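Local structure of aldo-keto reductase family 1, member B4 (Aldose reductase) (Schistosoma japonicum, 4HBK) at residues K39-R44 against V234-T239; Y73-C78 against D105-S110; Y141-P146 against K176-L181. The protein probably catalyses the NADPH-dependent reduction of aldehydes, including the aldehyde form of sugars, to the corresponding alcohols. All blocks are in the same frame, centred on the assembly; numbering follows the deposited sequence.

Contact 1 of 3, residues K39-R44 against V234-T239; sequences KMNNGR and VGLTVT
Met40 and Thr237 supply the apolar part of this contact: Met40 CG lies 3.7 Å from Thr237 CG2. With chi1 at 65°, the Thr237 hydroxyl sits between its own backbone N and carbonyl carbon, which leaves the methyl anti to the carbonyl carbon and facing Met40. The hydroxyl itself is bound by Asn213 and the carbonyl of Ala212. Asn41 ND2 also lies 4.1 Å from Leu236 CD2, a loose van der Waals touch, the two side chains running side by side.

Water carries the polar part. One molecule accepts from Asn41 N (2.7 Å) and donates to Gly235 O (2.8 Å); a second accepts from Asn41 ND2 (3.0 Å) and donates to Val234 O (2.8 Å). The side-chain ND2 also donates to Pro211 O, and the two partners fix the rotation of the carboxamide.

Backbone geometry shapes both sides. Gly235, at phi 91°, is the C-prime residue of a Schellman motif ending helix 225-233. Across from it, Met40 to Gly43 form a type I turn closed by Gly43 N to Met40 O, and Met40 N binds Arg44 O; with positive phi at Gly43 this is the type I turn plus G1 bulge of a beta hairpin. Such an N-terminal hairpin, covering the N-terminal ends of the barrel strands, characterises the aldo/keto reductase (beta/alpha)8 fold.

Contact 2 of 3, residues Y73-C78 against D105-S110; sequences YRHLDC and DIFITS
Arg74 meets the second segment through backbone and side chain alike. Its carbonyl O accepts from Phe107 N at 2.8 Å, and water 3 donates to both Arg74 O and Asp105 O. Bent at its second torsion, the side chain brings CD within 3.7 Å of Ile106 CD1, while NH1 turns back to donate to Tyr73 O.

At His75 the imidazole takes Phe107 CD1 over one face, 4.0 Å above the ring plane. The two planes meet at 47°, too oblique for a stack; ND1 is held by Pro47 O. Leu76 uses both its backbone N, to Phe107 O (2.8 Å), and its backbone O, to Thr109 N (2.9 Å). This alternation, with strand axes 8° from parallel, is that of neighbouring parallel strands; helix 85-98 connects them in a beta-alpha-beta unit of the (beta/alpha)8 barrel. Leu76 CD1 packs against Ile108 CD1 at 3.6 Å, and both side chains touch Leu92 of the connecting helix.

Asp77 returns to the face of His75. Its OD1 lies 3.6 Å from Thr109 CG2 and accepts from water 4, which also bonds His75 NE2 and Thr109 OG1; Gln215 binds OD1 too. OD2 makes a salt bridge with Lys111, predicted to lower the pKa of Tyr82, the predicted proton donor. Finally, Cys78 N reaches Thr109 O at 2.7 Å, less straight than its predecessors at 143°.

Contact 3 of 3, residues Y141-P146 against K176-L181; sequences YLIHWP and KEMEKL
Met178 reaches from the helix to the strand and contacts Tyr141 on both its backbone and its ring. Bends at its last two torsions fold the thioether so that its terminal methyl meets the strand: CE is 3.2 Å from Tyr141 O, close for a methyl carbon, and 3.7 Å from Tyr141 CD2. The sulfur adds a Met-aromatic contact, with SD 4.9 Å from the centroid of the Tyr141 ring and 57° off its normal, an oblique approach. Leu112 and Ile190, on strands to either side of 138-143, also touch the Met178 side chain.

Tyr141 crosses Met178 at about a right angle. Its ring carbon CG stands anti to the backbone N (chi1 -159°), and the CD2-CE2 side of the ring is the one used by the helix. Leu181, three residues after Met178, meets the same part of the ring: its CD1 is 3.6 Å from Tyr141 CD2 and 3.8 Å from Tyr141 CE2. Two helix side chains therefore meet the same pair of ring carbons, both obliquely, while Cys126 of helix 119-133 also packs on the tyrosine.

Ile143 completes the strand side, its CG1 4.1 Å from Met178 CE, so the same methyl meets the side chain of Ile143 as well as Tyr141. Met178 and Leu181 give the helix an apolar face toward the strand.

The strand and helix axes run antiparallel (179°) and 10.4 Å apart, as expected where a helix covers the outer face of a (beta/alpha)8 barrel. Just beyond this packed strand lies His144, predicted to bind substrate, whose ring meets Trp113 edge-to-face near the barrel's catalytic end.

How the contacts relate
From the N terminus, residues 39-44 form the tip of the early hairpin, and their partner at 234-239 comes only after most of the barrel has been built; contact 1 thus closes the widest loop and encloses the other two. Within it, contact 2 closes first, tying strand 75-77 to strand 107-112. Contact 3 opens afterwards and joins strand 138-143 to helix 171-183, so these two follow in series without crossing. Strands 107-112 and 138-143 are neighbours, and Ser110 O to Leu142 N, at 3.1 Å, is a probable hydrogen bond between contacts 2 and 3. Contact 1 touches contact 2 through Met40 CE and Phe107 CE2 (4.2 Å), linking hairpin and barrel interior.

Contact 1 of 3, residues K39-R44 against V234-T239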
loop_
_atom_site.group_PDB
_atom_site.type_symbol
_atom_site.label_atom_id
_atom_site.label_comp_id
_atom_site.label_asym_id
_atom_site.label_seq_id
_atom_site.Cartn_x
_atom_site.Cartn_y
_atom_site.Cartn_z
ATOM N N LYS A 39 4.869 8.053 12.836
ATOM C CA LYS A 39 4.763 9.484 12.608
ATOM C C LYS A 39 5.366 9.841 11.266
ATOM O O LYS A 39 6.504 9.468 10.958
ATOM C CB LYS A 39 5.502 10.239 13.708
ATOM C CG LYS A 39 5.183 11.722 13.812
ATOM C CD LYS A 39 6.216 12.385 14.725
ATOM C CE LYS A 39 5.642 13.550 15.511
ATOM N NZ LYS A 39 6.635 14.029 16.522
ATOM N N MET A 40 4.616 10.582 10.464
ATOM C CA MET A 40 5.064 10.875 9.111
ATOM C C MET A 40 5.746 12.230 9.052
ATOM O O MET A 40 5.683 13.003 9.999
ATOM C CB MET A 40 3.894 10.779 8.130
ATOM C CG MET A 40 3.330 9.358 8.001
ATOM S SD MET A 40 2.031 9.220 6.743
ATOM C CE MET A 40 0.778 10.272 7.454
ATOM N N ASN A 41 6.398 12.530 7.938
ATOM C CA ASN A 41 7.163 13.772 7.875
ATOM C C ASN A 41 6.318 15.049 7.923
ATOM O O ASN A 41 6.862 16.144 8.035
ATOM C CB ASN A 41 8.116 13.779 6.677
ATOM C CG ASN A 41 7.404 13.551 5.359
ATOM O OD1 ASN A 41 6.176 13.614 5.275
ATOM N ND2 ASN A 41 8.178 13.290 4.318
ATOM N N ASN A 42 4.999 14.917 7.841
ATOM C CA ASN A 42 4.128 16.089 7.926
ATOM C C ASN A 42 3.441 16.204 9.285
ATOM O O ASN A 42 2.510 16.989 9.458
ATOM C CB ASN A 42 3.077 16.071 6.812
ATOM C CG ASN A 42 2.138 14.878 6.917
ATOM O OD1 ASN A 42 2.213 14.106 7.868
ATOM N ND2 ASN A 42 1.240 14.731 5.944
ATOM N N GLY A 43 3.895 15.411 10.248
ATOM C CA GLY A 43 3.364 15.491 11.594
ATOM C C GLY A 43 2.215 14.535 11.859
ATOM O O GLY A 43 1.915 14.240 13.014
ATOM N N ARG A 44 1.575 14.042 10.798
ATOM C CA ARG A 44 0.450 13.117 10.956
ATOM C C ARG A 44 0.924 11.681 11.215
ATOM O O ARG A 44 2.073 11.334 10.926
ATOM C CB ARG A 44 -0.468 13.186 9.734
ATOM C CG ARG A 44 -0.963 14.598 9.433
ATOM C CD ARG A 44 -1.827 14.636 8.190
ATOM N NE ARG A 44 -2.152 16.006 7.796
ATOM C CZ ARG A 44 -3.197 16.681 8.260
ATOM N NH1 ARG A 44 -4.016 16.105 9.140
ATOM N NH2 ARG A 44 -3.432 17.921 7.838
ATOM N N VAL A 234 15.455 9.426 3.824
ATOM C CA VAL A 234 14.934 10.735 3.425
ATOM C C VAL A 234 13.596 11.057 4.088
ATOM O O VAL A 234 12.910 11.996 3.698
ATOM C CB VAL A 234 14.835 10.895 1.896
ATOM C CG1 VAL A 234 16.225 10.882 1.285
ATOM C CG2 VAL A 234 13.965 9.798 1.295
ATOM N N GLY A 235 13.232 10.277 5.103
ATOM C CA GLY A 235 12.104 10.631 5.946
ATOM C C GLY A 235 10.745 10.102 5.521
ATOM O O GLY A 235 9.732 10.422 6.154
ATOM N N LEU A 236 10.699 9.295 4.463
ATOM C CA LEU A 236 9.436 8.662 4.086
ATOM C C LEU A 236 9.137 7.540 5.063
ATOM O O LEU A 236 10.056 6.931 5.602
ATOM C CB LEU A 236 9.528 8.040 2.702
ATOM C CG LEU A 236 9.902 8.920 1.519
ATOM C CD1 LEU A 236 9.179 8.416 0.282
ATOM C CD2 LEU A 236 9.559 10.372 1.805
ATOM N N THR A 237 7.858 7.244 5.274
ATOM C CA THR A 237 7.494 5.984 5.908
ATOM C C THR A 237 7.285 4.986 4.784
ATOM O O THR A 237 7.040 5.375 3.634
ATOM C CB THR A 237 6.211 6.082 6.709
ATOM O OG1 THR A 237 5.118 6.346 5.818
ATOM C CG2 THR A 237 6.318 7.181 7.781
ATOM N N VAL A 238 7.373 3.703 5.109
ATOM C CA VAL A 238 7.333 2.677 4.087
ATOM C C VAL A 238 6.322 1.614 4.437
ATOM O O VAL A 238 6.308 1.103 5.550
ATOM C CB VAL A 238 8.708 2.020 3.901
ATOM C CG1 VAL A 238 8.654 0.991 2.780
ATOM C CG2 VAL A 238 9.767 3.086 3.596
ATOM N N THR A 239 5.482 1.273 3.471
ATOM C CA THR A 239 4.451 0.277 3.675
ATOM C C THR A 239 4.795 -0.947 2.862
ATOM O O THR A 239 5.176 -0.846 1.690
ATOM C CB THR A 239 3.078 0.809 3.236
ATOM O OG1 THR A 239 2.687 1.884 4.103
ATOM C CG2 THR A 239 2.016 -0.302 3.275
HETATM O O HOH W 1 6.888 10.488 6.286
HETATM O O HOH W 2 11.060 13.672 4.930
#

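Contact 2 of 3, residues Y73-C78 against D105-S110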
loop_
_atom_site.group_PDB
_atom_site.type_symbol
_atom_site.label_atom_id
_atom_site.label_comp_id
_atom_site.label_asym_id
_atom_site.label_seq_id
_atom_site.Cartn_x
_atom_site.Cartn_y
_atom_site.Cartn_z
ATOM N N TYR A 73 -8.749 -3.216 13.542
ATOM C CA TYR A 73 -8.072 -2.466 12.483
ATOM C C TYR A 73 -8.618 -1.033 12.404
ATOM O O TYR A 73 -9.834 -0.827 12.493
ATOM C CB TYR A 73 -8.312 -3.115 11.120
ATOM C CG TYR A 73 -7.628 -4.445 10.841
ATOM C CD1 TYR A 73 -8.108 -5.632 11.393
ATOM C CD2 TYR A 73 -6.548 -4.520 9.953
ATOM C CE1 TYR A 73 -7.501 -6.847 11.112
ATOM C CE2 TYR A 73 -5.937 -5.735 9.656
ATOM C CZ TYR A 73 -6.428 -6.894 10.241
ATOM O OH TYR A 73 -5.835 -8.100 9.957
ATOM N N ARG A 74 -7.733 -0.057 12.194
ATOM C CA ARG A 74 -8.138 1.348 12.085
ATOM C C ARG A 74 -7.521 1.998 10.835
ATOM O O ARG A 74 -7.326 3.211 10.762
ATOM C CB ARG A 74 -7.756 2.122 13.359
ATOM C CG ARG A 74 -8.534 1.692 14.625
ATOM C CD ARG A 74 -10.026 1.989 14.475
ATOM N NE ARG A 74 -10.823 1.582 15.636
ATOM C CZ ARG A 74 -11.472 0.423 15.740
ATOM N NH1 ARG A 74 -11.413 -0.477 14.760
ATOM N NH2 ARG A 74 -12.175 0.157 16.829
ATOM N N HIS A 75 -7.239 1.168 9.844
ATOM C CA HIS A 75 -6.508 1.588 8.664
ATOM C C HIS A 75 -6.965 0.681 7.528
ATOM O O HIS A 75 -6.917 -0.544 7.661
ATOM C CB HIS A 75 -5.008 1.430 8.942
ATOM C CG HIS A 75 -4.123 1.633 7.749
ATOM N ND1 HIS A 75 -2.750 1.719 7.859
ATOM C CD2 HIS A 75 -4.402 1.734 6.429
ATOM C CE1 HIS A 75 -2.224 1.886 6.658
ATOM N NE2 HIS A 75 -3.197 1.902 5.772
ATOM N N LEU A 76 -7.446 1.270 6.431
ATOM C CA LEU A 76 -7.869 0.482 5.263
ATOM C C LEU A 76 -7.104 0.947 4.047
ATOM O O LEU A 76 -7.020 2.145 3.797
ATOM C CB LEU A 76 -9.372 0.624 4.989
ATOM C CG LEU A 76 -10.345 0.470 6.159
ATOM C CD1 LEU A 76 -11.766 0.907 5.758
ATOM C CD2 LEU A 76 -10.353 -0.964 6.634
ATOM N N ASP A 77 -6.550 0.004 3.287
ATOM C CA ASP A 77 -5.773 0.342 2.096
ATOM C C ASP A 77 -6.536 -0.015 0.826
ATOM O O ASP A 77 -6.807 -1.183 0.571
ATOM C CB ASP A 77 -4.414 -0.357 2.128
ATOM C CG ASP A 77 -3.547 -0.020 0.927
ATOM O OD1 ASP A 77 -2.738 0.927 1.009
ATOM O OD2 ASP A 77 -3.655 -0.711 -0.105
ATOM N N CYS A 78 -6.884 0.994 0.032
ATOM C CA CYS A 78 -7.776 0.782 -1.109
ATOM C C CYS A 78 -7.102 1.171 -2.420
ATOM O O CYS A 78 -5.985 1.678 -2.433
ATOM C CB CYS A 78 -9.075 1.591 -0.939
ATOM S SG CYS A 78 -9.867 1.463 0.701
ATOM N N ASP A 105 -11.129 8.564 13.283
ATOM C CA ASP A 105 -10.554 7.397 13.956
ATOM C C ASP A 105 -9.973 6.387 12.962
ATOM O O ASP A 105 -9.288 5.452 13.352
ATOM C CB ASP A 105 -11.619 6.693 14.807
ATOM C CG ASP A 105 -12.023 7.505 16.039
ATOM O OD1 ASP A 105 -11.150 8.213 16.592
ATOM O OD2 ASP A 105 -13.211 7.418 16.454
ATOM N N ILE A 106 -10.265 6.564 11.675
ATOM C CA ILE A 106 -9.829 5.600 10.669
ATOM C C ILE A 106 -8.856 6.254 9.707
ATOM O O ILE A 106 -9.003 7.429 9.362
ATOM C CB ILE A 106 -11.010 5.054 9.839
ATOM C CG1 ILE A 106 -12.189 4.712 10.745
ATOM C CG2 ILE A 106 -10.584 3.827 9.039
ATOM C CD1 ILE A 106 -11.937 3.524 11.653
ATOM N N PHE A 107 -7.872 5.480 9.266
ATOM C CA PHE A 107 -6.925 5.929 8.256
ATOM C C PHE A 107 -7.276 5.271 6.924
ATOM O O PHE A 107 -7.208 4.052 6.797
ATOM C CB PHE A 107 -5.510 5.539 8.679
ATOM C CG PHE A 107 -4.427 6.219 7.897
ATOM C CD1 PHE A 107 -4.127 5.818 6.605
ATOM C CD2 PHE A 107 -3.682 7.242 8.469
ATOM C CE1 PHE A 107 -3.102 6.438 5.886
ATOM C CE2 PHE A 107 -2.663 7.864 7.761
ATOM C CZ PHE A 107 -2.376 7.465 6.463
ATOM N N ILE A 108 -7.650 6.070 5.931
ATOM C CA ILE A 108 -8.072 5.541 4.639
ATOM C C ILE A 108 -7.096 5.911 3.525
ATOM O O ILE A 108 -6.843 7.092 3.267
ATOM C CB ILE A 108 -9.432 6.110 4.237
ATOM C CG1 ILE A 108 -10.460 5.875 5.348
ATOM C CG2 ILE A 108 -9.876 5.525 2.900
ATOM C CD1 ILE A 108 -10.897 4.436 5.460
ATOM N N THR A 109 -6.576 4.900 2.844
ATOM C CA THR A 109 -5.678 5.114 1.721
ATOM C C THR A 109 -6.344 4.710 0.425
ATOM O O THR A 109 -7.016 3.678 0.352
ATOM C CB THR A 109 -4.407 4.265 1.851
ATOM O OG1 THR A 109 -3.656 4.696 2.997
ATOM C CG2 THR A 109 -3.550 4.387 0.590
ATOM N N SER A 110 -6.171 5.531 -0.603
ATOM C CA SER A 110 -6.501 5.099 -1.951
ATOM C C SER A 110 -5.366 5.473 -2.886
ATOM O O SER A 110 -4.381 6.088 -2.470
ATOM C CB SER A 110 -7.819 5.680 -2.449
ATOM O OG SER A 110 -8.148 5.091 -3.702
HETATM O O HOH W 3 -6.569 5.651 12.506
HETATM O O HOH W 4 -1.901 2.561 3.176
#

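Contact 3 of 3, residues Y141-P146 against K176-L181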
loop_
_atom_site.group_PDB
_atom_site.type_symbol
_atom_site.label_atom_id
_atom_site.label_comp_id
_atom_site.label_asym_id
_atom_site.label_seq_id
_atom_site.Cartn_x
_atom_site.Cartn_y
_atom_site.Cartn_z
ATOM N N TYR A 141 -3.076 9.320 -0.357
ATOM C CA TYR A 141 -3.346 9.082 -1.770
ATOM C C TYR A 141 -2.012 8.890 -2.469
ATOM O O TYR A 141 -1.173 9.791 -2.482
ATOM C CB TYR A 141 -4.083 10.283 -2.364
ATOM C CG TYR A 141 -4.865 10.026 -3.652
ATOM C CD1 TYR A 141 -5.634 8.871 -3.824
ATOM C CD2 TYR A 141 -4.871 10.972 -4.675
ATOM C CE1 TYR A 141 -6.369 8.659 -5.004
ATOM C CE2 TYR A 141 -5.593 10.777 -5.842
ATOM C CZ TYR A 141 -6.342 9.630 -6.010
ATOM O OH TYR A 141 -7.049 9.473 -7.188
ATOM N N LEU A 142 -1.821 7.709 -3.049
ATOM C CA LEU A 142 -0.547 7.325 -3.641
ATOM C C LEU A 142 -0.626 7.287 -5.153
ATOM O O LEU A 142 -1.642 6.892 -5.718
ATOM C CB LEU A 142 -0.166 5.915 -3.189
ATOM C CG LEU A 142 -0.123 5.624 -1.696
ATOM C CD1 LEU A 142 0.360 4.196 -1.480
ATOM C CD2 LEU A 142 0.781 6.632 -0.990
ATOM N N ILE A 143 0.459 7.654 -5.817
ATOM C CA ILE A 143 0.572 7.316 -7.228
ATOM C C ILE A 143 0.829 5.810 -7.343
ATOM O O ILE A 143 1.824 5.295 -6.817
ATOM C CB ILE A 143 1.685 8.111 -7.910
ATOM C CG1 ILE A 143 1.444 9.612 -7.714
ATOM C CG2 ILE A 143 1.750 7.759 -9.398
ATOM C CD1 ILE A 143 2.411 10.492 -8.475
ATOM N N HIS A 144 -0.074 5.094 -8.013
ATOM C CA HIS A 144 -0.058 3.622 -7.955
ATOM C C HIS A 144 1.199 3.002 -8.577
ATOM O O HIS A 144 1.735 2.030 -8.045
ATOM C CB HIS A 144 -1.309 3.046 -8.610
ATOM C CG HIS A 144 -1.733 1.724 -8.055
ATOM N ND1 HIS A 144 -3.055 1.426 -7.782
ATOM C CD2 HIS A 144 -1.023 0.617 -7.739
ATOM C CE1 HIS A 144 -3.135 0.191 -7.321
ATOM N NE2 HIS A 144 -1.920 -0.324 -7.288
ATOM N N TRP A 145 1.642 3.569 -9.701
ATOM C CA TRP A 145 2.819 3.124 -10.458
ATOM C C TRP A 145 3.476 4.361 -11.057
ATOM O O TRP A 145 2.821 5.392 -11.202
ATOM C CB TRP A 145 2.415 2.168 -11.602
ATOM C CG TRP A 145 1.974 0.804 -11.143
ATOM C CD1 TRP A 145 0.699 0.400 -10.876
ATOM C CD2 TRP A 145 2.813 -0.333 -10.894
ATOM N NE1 TRP A 145 0.690 -0.920 -10.472
ATOM C CE2 TRP A 145 1.976 -1.392 -10.478
ATOM C CE3 TRP A 145 4.188 -0.559 -10.988
ATOM C CZ2 TRP A 145 2.473 -2.654 -10.135
ATOM C CZ3 TRP A 145 4.681 -1.813 -10.647
ATOM C CH2 TRP A 145 3.825 -2.843 -10.220
ATOM N N PRO A 146 4.772 4.267 -11.402
ATOM C CA PRO A 146 5.505 5.281 -12.180
ATOM C C PRO A 146 5.293 5.171 -13.704
ATOM O O PRO A 146 5.948 5.893 -14.475
ATOM C CB PRO A 146 6.977 4.997 -11.860
ATOM C CG PRO A 146 7.008 3.677 -11.107
ATOM C CD PRO A 146 5.623 3.132 -11.010
ATOM N N LYS A 176 2.460 17.587 -9.071
ATOM C CA LYS A 176 1.946 18.935 -8.852
ATOM C C LYS A 176 0.443 18.893 -8.589
ATOM O O LYS A 176 -0.053 19.592 -7.704
ATOM C CB LYS A 176 2.267 19.871 -10.023
ATOM C CG LYS A 176 3.641 20.493 -9.929
ATOM C CD LYS A 176 3.677 21.890 -10.558
ATOM C CE LYS A 176 3.952 21.818 -12.045
ATOM N NZ LYS A 176 5.186 21.012 -12.311
ATOM N N GLU A 177 -0.278 18.075 -9.348
ATOM C CA GLU A 177 -1.715 17.948 -9.134
ATOM C C GLU A 177 -2.026 17.253 -7.816
ATOM O O GLU A 177 -3.032 17.555 -7.172
ATOM C CB GLU A 177 -2.385 17.205 -10.289
ATOM C CG GLU A 177 -2.591 18.054 -11.517
ATOM C CD GLU A 177 -3.390 19.307 -11.216
ATOM O OE1 GLU A 177 -2.900 20.394 -11.564
ATOM O OE2 GLU A 177 -4.498 19.206 -10.628
ATOM N N MET A 178 -1.170 16.319 -7.415
ATOM C CA MET A 178 -1.363 15.631 -6.140
ATOM C C MET A 178 -1.241 16.664 -5.027
ATOM O O MET A 178 -1.951 16.610 -4.020
ATOM C CB MET A 178 -0.326 14.523 -5.934
ATOM C CG MET A 178 -0.405 13.374 -6.939
ATOM S SD MET A 178 -1.816 12.299 -6.654
ATOM C CE MET A 178 -1.266 11.412 -5.195
ATOM N N GLU A 179 -0.334 17.608 -5.219
ATOM C CA GLU A 179 -0.061 18.601 -4.195
ATOM C C GLU A 179 -1.269 19.487 -3.995
ATOM O O GLU A 179 -1.568 19.896 -2.869
ATOM C CB GLU A 179 1.156 19.430 -4.577
ATOM C CG GLU A 179 2.428 18.636 -4.519
ATOM C CD GLU A 179 3.634 19.452 -4.896
ATOM O OE1 GLU A 179 3.508 20.335 -5.779
ATOM O OE2 GLU A 179 4.709 19.211 -4.303
ATOM N N LYS A 180 -1.973 19.766 -5.086
ATOM C CA LYS A 180 -3.153 20.616 -5.019
ATOM C C LYS A 180 -4.261 19.953 -4.213
ATOM O O LYS A 180 -5.053 20.626 -3.559
ATOM C CB LYS A 180 -3.663 20.950 -6.418
ATOM C CG LYS A 180 -2.786 21.895 -7.202
ATOM C CD LYS A 180 -3.434 22.205 -8.542
ATOM C CE LYS A 180 -2.525 23.045 -9.417
ATOM N NZ LYS A 180 -3.007 23.054 -10.838
ATOM N N LEU A 181 -4.315 18.627 -4.257
ATOM C CA LEU A 181 -5.301 17.886 -3.480
ATOM C C LEU A 181 -5.078 18.136 -1.994
ATOM O O LEU A 181 -6.033 18.211 -1.209
ATOM C CB LEU A 181 -5.220 16.386 -3.786
ATOM C CG LEU A 181 -5.542 15.975 -5.227
ATOM C CD1 LEU A 181 -5.244 14.502 -5.467
ATOM C CD2 LEU A 181 -6.999 16.304 -5.586
#